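Local coordinates for protein CocE/NonD family hydrolase (Staphylococcus aureus subsp. aureus COL, PDB 3III) that is a CocE/NonD family hydrolase of undetermined substrate that probably cleaves ester or amide bonds with an alpha/beta-hydrolase domain related to X-Pro dipeptidyl-peptidases, at residues A[122-125]-A[126-130]; A[303-306]-A[307-310]; A[211-214]-A[215-218]; A[363-366]-A[367-370]. One frame throughout, in Å; residues are numbered along the deposited sequence.

Contact 1: A[122-125]-A[126-130]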
# COMPACT_ATOMS: atom_id res chain seq x y z
N LYS A 122 -0.91 5.03 -21.58
CA LYS A 122 -1.89 4.49 -20.61
C LYS A 122 -2.34 3.16 -21.15
O LYS A 122 -2.88 3.08 -22.25
CB LYS A 122 -3.09 5.43 -20.44
CG LYS A 122 -4.11 4.93 -19.44
CD LYS A 122 -3.61 5.16 -17.98
CE LYS A 122 -4.18 4.06 -17.08
NZ LYS A 122 -3.68 4.01 -15.74
N VAL A 123 -2.12 2.10 -20.37
CA VAL A 123 -2.31 0.73 -20.81
C VAL A 123 -3.54 0.14 -20.12
O VAL A 123 -3.67 0.19 -18.89
CB VAL A 123 -1.08 -0.16 -20.48
CG1 VAL A 123 -1.34 -1.60 -20.97
CG2 VAL A 123 0.16 0.46 -21.10
N ALA A 124 -4.43 -0.40 -20.96
CA ALA A 124 -5.47 -1.30 -20.52
C ALA A 124 -4.94 -2.73 -20.59
O ALA A 124 -4.71 -3.26 -21.67
CB ALA A 124 -6.73 -1.13 -21.37
N LEU A 125 -4.75 -3.37 -19.43
CA LEU A 125 -4.21 -4.73 -19.39
C LEU A 125 -5.27 -5.71 -19.85
O LEU A 125 -6.47 -5.36 -20.02
CB LEU A 125 -3.62 -5.09 -18.01
CG LEU A 125 -2.36 -4.27 -17.68
CD1 LEU A 125 -2.04 -4.24 -16.14
CD2 LEU A 125 -1.20 -4.78 -18.48
N ARG A 126 -4.81 -6.94 -20.08
CA ARG A 126 -5.66 -8.02 -20.59
C ARG A 126 -6.91 -8.15 -19.73
O ARG A 126 -6.86 -8.12 -18.49
CB ARG A 126 -4.91 -9.33 -20.58
CG ARG A 126 -5.63 -10.47 -21.29
CD ARG A 126 -4.88 -11.78 -21.14
NE ARG A 126 -3.57 -11.76 -21.77
CZ ARG A 126 -3.21 -12.48 -22.83
NH1 ARG A 126 -4.06 -13.33 -23.42
NH2 ARG A 126 -1.97 -12.38 -23.31
N GLY A 127 -8.04 -8.36 -20.42
CA GLY A 127 -9.35 -8.48 -19.78
C GLY A 127 -10.12 -7.18 -19.57
O GLY A 127 -11.30 -7.20 -19.19
N SER A 128 -9.44 -6.05 -19.78
CA SER A 128 -10.02 -4.74 -19.63
C SER A 128 -10.07 -4.02 -20.96
O SER A 128 -9.33 -4.31 -21.90
CB SER A 128 -9.24 -3.92 -18.58
OG SER A 128 -7.99 -3.48 -19.10
N ASP A 129 -10.98 -3.06 -21.01
CA ASP A 129 -11.29 -2.31 -22.21
C ASP A 129 -11.80 -3.26 -23.29
O ASP A 129 -12.63 -4.12 -23.00
CB ASP A 129 -10.12 -1.44 -22.67
CG ASP A 129 -10.56 -0.36 -23.61
OD1 ASP A 129 -11.25 0.57 -23.16
OD2 ASP A 129 -10.27 -0.46 -24.82
N LYS A 130 -11.29 -3.16 -24.51
CA LYS A 130 -11.80 -4.00 -25.60
C LYS A 130 -11.20 -5.41 -25.56
O LYS A 130 -11.62 -6.28 -26.31
CB LYS A 130 -11.64 -3.26 -26.94
CG LYS A 130 -12.60 -2.02 -26.94
CD LYS A 130 -12.50 -1.12 -28.12
CE LYS A 130 -11.36 -0.15 -27.95
NZ LYS A 130 -11.51 0.73 -26.71
O HOH W 1 -6.92 -3.95 -23.32

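Contact 2: A[303-306]-A[307-310]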
# COMPACT_ATOMS: atom_id res chain seq x y z
N TYR A 303 0.23 11.84 -3.95
CA TYR A 303 0.77 11.51 -5.24
C TYR A 303 0.76 12.71 -6.19
O TYR A 303 1.76 13.02 -6.85
CB TYR A 303 -0.02 10.37 -5.86
CG TYR A 303 0.44 10.00 -7.23
CD1 TYR A 303 1.66 9.40 -7.41
CD2 TYR A 303 -0.39 10.17 -8.34
CE1 TYR A 303 2.09 9.03 -8.66
CE2 TYR A 303 0.03 9.83 -9.62
CZ TYR A 303 1.30 9.25 -9.75
OH TYR A 303 1.74 8.82 -10.97
N TYR A 304 -0.36 13.43 -6.18
CA TYR A 304 -0.61 14.53 -7.10
C TYR A 304 -0.18 15.87 -6.56
O TYR A 304 -0.24 16.85 -7.27
CB TYR A 304 -2.11 14.58 -7.42
CG TYR A 304 -2.53 13.46 -8.35
CD1 TYR A 304 -2.00 13.35 -9.61
CD2 TYR A 304 -3.43 12.49 -7.93
CE1 TYR A 304 -2.35 12.27 -10.47
CE2 TYR A 304 -3.82 11.47 -8.76
CZ TYR A 304 -3.28 11.34 -10.03
OH TYR A 304 -3.69 10.28 -10.81
N ALA A 305 0.27 15.92 -5.32
CA ALA A 305 0.74 17.18 -4.74
C ALA A 305 1.94 17.66 -5.54
O ALA A 305 2.82 16.86 -5.92
CB ALA A 305 1.19 16.97 -3.26
N ARG A 306 2.01 18.96 -5.79
CA ARG A 306 3.06 19.51 -6.64
C ARG A 306 4.48 19.12 -6.17
O ARG A 306 5.31 18.77 -6.99
CB ARG A 306 2.92 21.03 -6.77
CG ARG A 306 3.93 21.71 -7.77
CD ARG A 306 3.75 21.18 -9.20
NE ARG A 306 4.51 21.94 -10.18
CZ ARG A 306 4.14 23.11 -10.69
NH1 ARG A 306 4.94 23.70 -11.62
NH2 ARG A 306 2.99 23.67 -10.33
N GLU A 307 4.78 19.16 -4.86
CA GLU A 307 6.13 18.78 -4.45
C GLU A 307 6.47 17.36 -4.81
O GLU A 307 7.64 17.09 -5.08
CB GLU A 307 6.41 19.01 -2.96
CG GLU A 307 5.58 18.25 -2.06
CD GLU A 307 6.04 18.43 -0.58
OE1 GLU A 307 6.68 19.43 -0.25
OE2 GLU A 307 5.73 17.53 0.22
N ASN A 308 5.47 16.44 -4.80
CA ASN A 308 5.76 15.04 -5.13
C ASN A 308 5.81 14.79 -6.61
O ASN A 308 6.59 13.93 -7.09
CB ASN A 308 4.80 14.10 -4.35
CG ASN A 308 5.11 14.11 -2.85
OD1 ASN A 308 6.27 14.25 -2.47
ND2 ASN A 308 4.08 14.08 -2.01
N LEU A 309 5.05 15.58 -7.39
CA LEU A 309 5.23 15.54 -8.86
C LEU A 309 6.64 16.02 -9.20
O LEU A 309 7.27 15.50 -10.09
CB LEU A 309 4.15 16.36 -9.59
CG LEU A 309 2.72 15.86 -9.43
CD1 LEU A 309 1.71 16.81 -10.18
CD2 LEU A 309 2.60 14.45 -9.95
N GLU A 310 7.14 17.05 -8.51
CA GLU A 310 8.44 17.56 -8.84
C GLU A 310 9.52 16.52 -8.44
O GLU A 310 10.54 16.37 -9.12
CB GLU A 310 8.72 18.94 -8.20
CG GLU A 310 7.86 20.12 -8.61
CD GLU A 310 8.15 20.57 -10.02
OE1 GLU A 310 9.34 20.49 -10.44
OE2 GLU A 310 7.20 20.98 -10.69
O HOH W 2 7.15 22.51 -12.89

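Contact 3: A[211-214]-A[215-218]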
# COMPACT_ATOMS: atom_id res chain seq x y z
N THR A 211 -13.20 -9.52 4.67
CA THR A 211 -14.57 -9.63 4.16
C THR A 211 -15.10 -8.27 3.66
O THR A 211 -16.27 -8.13 3.19
CB THR A 211 -15.47 -10.16 5.24
OG1 THR A 211 -15.52 -9.23 6.33
CG2 THR A 211 -15.02 -11.54 5.68
N GLY A 212 -14.25 -7.27 3.73
CA GLY A 212 -14.61 -5.94 3.30
C GLY A 212 -13.98 -5.53 2.01
O GLY A 212 -14.35 -6.06 0.93
N PHE A 213 -12.99 -4.64 2.10
CA PHE A 213 -12.32 -4.10 0.92
C PHE A 213 -11.94 -5.13 -0.17
O PHE A 213 -12.25 -4.92 -1.36
CB PHE A 213 -11.07 -3.30 1.26
CG PHE A 213 -10.42 -2.75 0.06
CD1 PHE A 213 -10.91 -1.61 -0.55
CD2 PHE A 213 -9.34 -3.40 -0.50
CE1 PHE A 213 -10.29 -1.11 -1.72
CE2 PHE A 213 -8.71 -2.90 -1.63
CZ PHE A 213 -9.19 -1.75 -2.24
N TYR A 214 -11.33 -6.24 0.24
CA TYR A 214 -10.93 -7.29 -0.73
C TYR A 214 -12.07 -7.72 -1.64
O TYR A 214 -11.90 -7.86 -2.88
CB TYR A 214 -10.39 -8.50 0.00
CG TYR A 214 -10.02 -9.66 -0.92
CD1 TYR A 214 -8.82 -9.64 -1.64
CD2 TYR A 214 -10.89 -10.76 -1.10
CE1 TYR A 214 -8.50 -10.70 -2.48
CE2 TYR A 214 -10.59 -11.80 -1.93
CZ TYR A 214 -9.35 -11.78 -2.60
OH TYR A 214 -9.05 -12.84 -3.44
N ARG A 215 -13.21 -7.96 -1.03
CA ARG A 215 -14.39 -8.39 -1.74
C ARG A 215 -15.02 -7.25 -2.52
O ARG A 215 -15.43 -7.44 -3.65
CB ARG A 215 -15.39 -9.04 -0.78
CG ARG A 215 -14.82 -10.23 -0.06
CD ARG A 215 -15.80 -10.95 0.86
NE ARG A 215 -15.11 -12.11 1.45
CZ ARG A 215 -15.65 -12.95 2.31
NH1 ARG A 215 -16.89 -12.77 2.75
NH2 ARG A 215 -14.95 -13.98 2.75
N PHE A 216 -15.04 -6.07 -1.95
CA PHE A 216 -15.53 -4.87 -2.65
C PHE A 216 -14.71 -4.60 -3.94
O PHE A 216 -15.26 -4.34 -5.05
CB PHE A 216 -15.38 -3.72 -1.69
CG PHE A 216 -15.51 -2.34 -2.32
CD1 PHE A 216 -16.76 -1.85 -2.66
CD2 PHE A 216 -14.40 -1.52 -2.49
CE1 PHE A 216 -16.88 -0.57 -3.20
CE2 PHE A 216 -14.53 -0.25 -3.00
CZ PHE A 216 -15.77 0.21 -3.36
N TRP A 217 -13.41 -4.75 -3.80
CA TRP A 217 -12.46 -4.52 -4.87
C TRP A 217 -12.68 -5.57 -5.95
O TRP A 217 -12.76 -5.26 -7.15
CB TRP A 217 -11.05 -4.60 -4.27
CG TRP A 217 -9.98 -4.64 -5.26
CD1 TRP A 217 -9.53 -3.61 -5.99
CD2 TRP A 217 -9.19 -5.79 -5.63
NE1 TRP A 217 -8.52 -4.04 -6.83
CE2 TRP A 217 -8.30 -5.37 -6.62
CE3 TRP A 217 -9.17 -7.12 -5.23
CZ2 TRP A 217 -7.36 -6.23 -7.20
CZ3 TRP A 217 -8.23 -7.98 -5.81
CH2 TRP A 217 -7.36 -7.54 -6.79
N THR A 218 -12.73 -6.83 -5.52
CA THR A 218 -12.92 -7.90 -6.49
C THR A 218 -14.22 -7.71 -7.27
O THR A 218 -14.23 -7.82 -8.50
CB THR A 218 -12.94 -9.30 -5.84
OG1 THR A 218 -11.71 -9.52 -5.16
CG2 THR A 218 -13.12 -10.34 -6.96

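Contact 4: A[363-366]-A[367-370]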
# COMPACT_ATOMS: atom_id res chain seq x y z
N TYR A 363 7.32 -4.82 28.73
CA TYR A 363 6.63 -6.02 29.20
C TYR A 363 5.22 -5.73 29.71
O TYR A 363 5.01 -4.76 30.42
CB TYR A 363 7.46 -6.71 30.28
CG TYR A 363 8.84 -7.08 29.79
CD1 TYR A 363 9.06 -8.24 29.09
CD2 TYR A 363 9.92 -6.23 29.98
CE1 TYR A 363 10.34 -8.58 28.61
CE2 TYR A 363 11.17 -6.54 29.51
CZ TYR A 363 11.38 -7.71 28.83
OH TYR A 363 12.63 -8.02 28.38
N LEU A 364 4.26 -6.55 29.27
CA LEU A 364 2.85 -6.37 29.63
C LEU A 364 2.61 -6.95 31.01
O LEU A 364 3.17 -7.99 31.34
CB LEU A 364 1.95 -7.17 28.69
CG LEU A 364 1.56 -6.53 27.38
CD1 LEU A 364 2.78 -6.27 26.52
CD2 LEU A 364 0.55 -7.44 26.71
N ASN A 365 1.74 -6.29 31.78
CA ASN A 365 1.29 -6.80 33.08
C ASN A 365 -0.25 -6.83 33.02
O ASN A 365 -0.89 -5.78 33.01
CB ASN A 365 1.77 -5.87 34.22
CG ASN A 365 1.38 -6.39 35.59
OD1 ASN A 365 0.61 -7.33 35.67
ND2 ASN A 365 2.00 -5.87 36.65
N ALA A 366 -0.84 -8.04 33.03
CA ALA A 366 -2.32 -8.24 32.95
C ALA A 366 -3.12 -7.71 34.17
O ALA A 366 -4.32 -7.40 34.04
CB ALA A 366 -2.66 -9.78 32.75
N GLU A 367 -2.46 -7.56 35.31
CA GLU A 367 -3.14 -7.15 36.55
C GLU A 367 -3.48 -5.68 36.61
O GLU A 367 -4.48 -5.30 37.23
CB GLU A 367 -2.27 -7.43 37.77
CG GLU A 367 -1.78 -8.85 37.91
CD GLU A 367 -1.35 -9.18 39.35
OE1 GLU A 367 -0.16 -9.01 39.69
OE2 GLU A 367 -2.21 -9.62 40.15
N ASN A 368 -2.63 -4.85 36.01
CA ASN A 368 -2.78 -3.40 36.16
C ASN A 368 -2.73 -2.60 34.85
O ASN A 368 -2.50 -1.38 34.88
CB ASN A 368 -1.70 -2.91 37.14
CG ASN A 368 -0.28 -3.06 36.58
OD1 ASN A 368 -0.10 -3.43 35.40
ND2 ASN A 368 0.72 -2.73 37.39
N HIS A 369 -3.09 -3.21 33.72
CA HIS A 369 -3.05 -2.54 32.40
C HIS A 369 -1.78 -1.70 32.12
O HIS A 369 -1.88 -0.57 31.63
CB HIS A 369 -4.36 -1.73 32.04
CG HIS A 369 -4.80 -0.71 33.06
ND1 HIS A 369 -4.26 0.56 33.13
CD2 HIS A 369 -5.78 -0.75 33.99
CE1 HIS A 369 -4.85 1.24 34.10
NE2 HIS A 369 -5.78 0.46 34.64
N THR A 370 -0.60 -2.27 32.38
CA THR A 370 0.65 -1.54 32.16
C THR A 370 1.60 -2.24 31.24
O THR A 370 1.56 -3.46 31.10
CB THR A 370 1.41 -1.21 33.46
OG1 THR A 370 1.80 -2.41 34.13
CG2 THR A 370 0.52 -0.36 34.35
O HOH W 3 3.42 -3.41 36.54
O HOH W 4 0.79 -6.29 39.47

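Contact 1: A[122-125]-A[126-130]
The carbonyl oxygen of Leu125 is gripped twice by Ser128. The hydroxyl gives the shorter bond, Ser128 OG to Leu125 O at 2.6 Å, and the backbone adds a second, Ser128 N to Leu125 O at 3.1 Å. Each donor lies somewhat out of the carbonyl plane. With chi1 at 74°, Ser128 OG sits between its own backbone N and carbonyl carbon, which folds the hydroxyl back over the turn. The backbone pair closes a type II beta turn from Leu125 to Ser128; its third residue, Gly127, has a positive phi of 88° that suits glycine. A water bridges Ala124 O and Ser128 O, donating to both at 2.8 Å. Apolar contact is slight: the methyl of Ala124 meets the beta carbon of Asp129, CB to CB 3.6 Å. The side chain of Arg126 leaves the turn and forms salt bridges with Asp145 and Asp50, while Lys130 NZ bonds Asp129 OD2 at 2.6 Å and also pairs with Asp43. Two donors on Leu125 O and a water shared by Ala124 O and Ser128 O thus tie the end of strand 119-124 to the turn, and probably help to hold its shape.

Contact 2: A[303-306]-A[307-310]
Arg306 and Glu310, one helical turn apart, form a salt bridge in which Arg306 NE meets Glu310 OE2 at 2.9 Å, with a nearly straight N-H...O angle of 166°. The carboxylate oxygen lies at the guanidinium edge, near its plane, and accepts the N-H on its anti lone pair, away from the other oxygen. Both chains bend at chi2 (61° in Arg306, -71° in Glu310), which brings the groups together. A water closes the ring, accepting from Arg306 NH1 at 2.8 Å and donating to Glu310 OE2. Two donors therefore hold that oxygen at an exposed edge of the helix. The backbone bonds are helical: Leu309 N to Ala305 O at 3.0 Å and Glu310 N to Arg306 O at 2.9 Å, with a weak bond from Asn308 N also reaching Ala305 O. The van der Waals contacts fall to Leu309, whose methyls rest on backbone oxygens of the preceding segment, CD2 on Tyr303 O and CD1 on Tyr304 O, each 3.5 Å. The hydroxyls of those tyrosines bond outward, Tyr303 OH to Asn166 and Tyr304 OH to Ser107 O. Together these features mark a helix start with Ala305 at the N-cap, directly following helix 299-304, and an i to i+4 arginine-glutamate bridge along its first turn.

Contact 3: A[211-214]-A[215-218]
The first turn of helix 213-224, with Gly212 at its N-cap, brings together four aromatic residues in the region of the S15-family hydrolase domain where palmitic acid is bound. Helical bonds run from Phe216 N to Gly212 O at 3.0 Å and from Trp217 N to Phe213 O at 2.7 Å. Tyr214 O takes two donors from Thr218, its N at 3.0 Å and its OG1 at 2.8 Å, which approach from opposite faces of the carbonyl plane. Thr218 OG1 lies beside its own backbone N (chi1 -59°), from where it reaches back to that oxygen and also stands 4.0 Å above the centre of the Tyr214 ring. Trp217 CB sits over a face of the Phe213 ring in a CH-pi contact, 4.1 Å from its centroid. Beyond it the indole and phenyl planes are 21° from parallel but slid so far apart that they barely overlap. Phe213 CD1 touches the edge of Phe216 at CD2, 4.0 Å away. At the helix start, Thr211 CG2 lies over one face of the Arg215 guanidinium, toward its rim, 3.7 Å from Arg215 CZ. The extended arginine bonds Gln238 through NE and Glu535 through NH1. Trp217 NE1 bonds Tyr76, and Tyr214 OH bonds Leu234 O. The polar ends are thus satisfied by surrounding residues while the rings pack into the fold, Trp217 stacking on Trp138, and the apolar ring of Phe216 is consistent with the fatty acid lying against it.

Contact 4: A[363-366]-A[367-370]
Asn365 and Thr370 face each other as an antiparallel hydrogen-bonded pair, joined by Asn365 N to Thr370 O at 2.9 Å, and Glu367, Asn368 and Thr370 gather around Asn365. Its CG is anti to the backbone N (chi1 -177°), which swings the amide over the loop. There OD1 accepts from Glu367 N at 3.1 Å; the donor stands well above the carbonyl plane and therefore does not follow a lone pair. Such a bond, from the side-chain oxygen to the amide two residues on, is that of an Asx turn. Asn368 crosses the Asn365 amide at about a right angle, with the two amide planes 51° apart. At chi1 67° its CG tucks between its own N and carbonyl carbon, bringing OD1 to 3.3 Å from Asn365 CB. That oxygen also accepts a short bond from Thr370 OG1, 2.5 Å away. A water links the three side chains: it accepts from Asn365 ND2 at 2.8 Å and from Asn368 ND2, and donates to Thr370 OG1. A second water links Asn365 ND2 to Glu367 OE1. The loop is a connection at the surface of the C-terminal domain between strands 358-365 and 370-372 of its antiparallel sheet; Ala366 N bonds Thr546, the methyl of Ala366 touches strand 380-385, and Leu364 packs on Leu371.

Overall arrangement
Along the chain the order is contact 1, contact 3, contact 2, contact 4. Contact 1 closes strand 119-124 of the mixed sheet of the hydrolase domain, and contact 3 begins helix 213-224 of the same domain, with centres about 21 Å apart. Contact 2, where helix 306-319 follows helix 299-304, lies about 26 Å from contact 1 and about 29 Å from contact 3, centre to centre. Contact 4 belongs to the separate antiparallel sheet of the C-terminal non-catalytic domain, its centre about 54 Å from that of contact 1. The bound fatty acid touches Phe216 of contact 3 and lies about 12 Å and 11 Å from the side chains of Leu125 and Tyr304, so contacts 1 to 3 stand around it while contact 4 is remote.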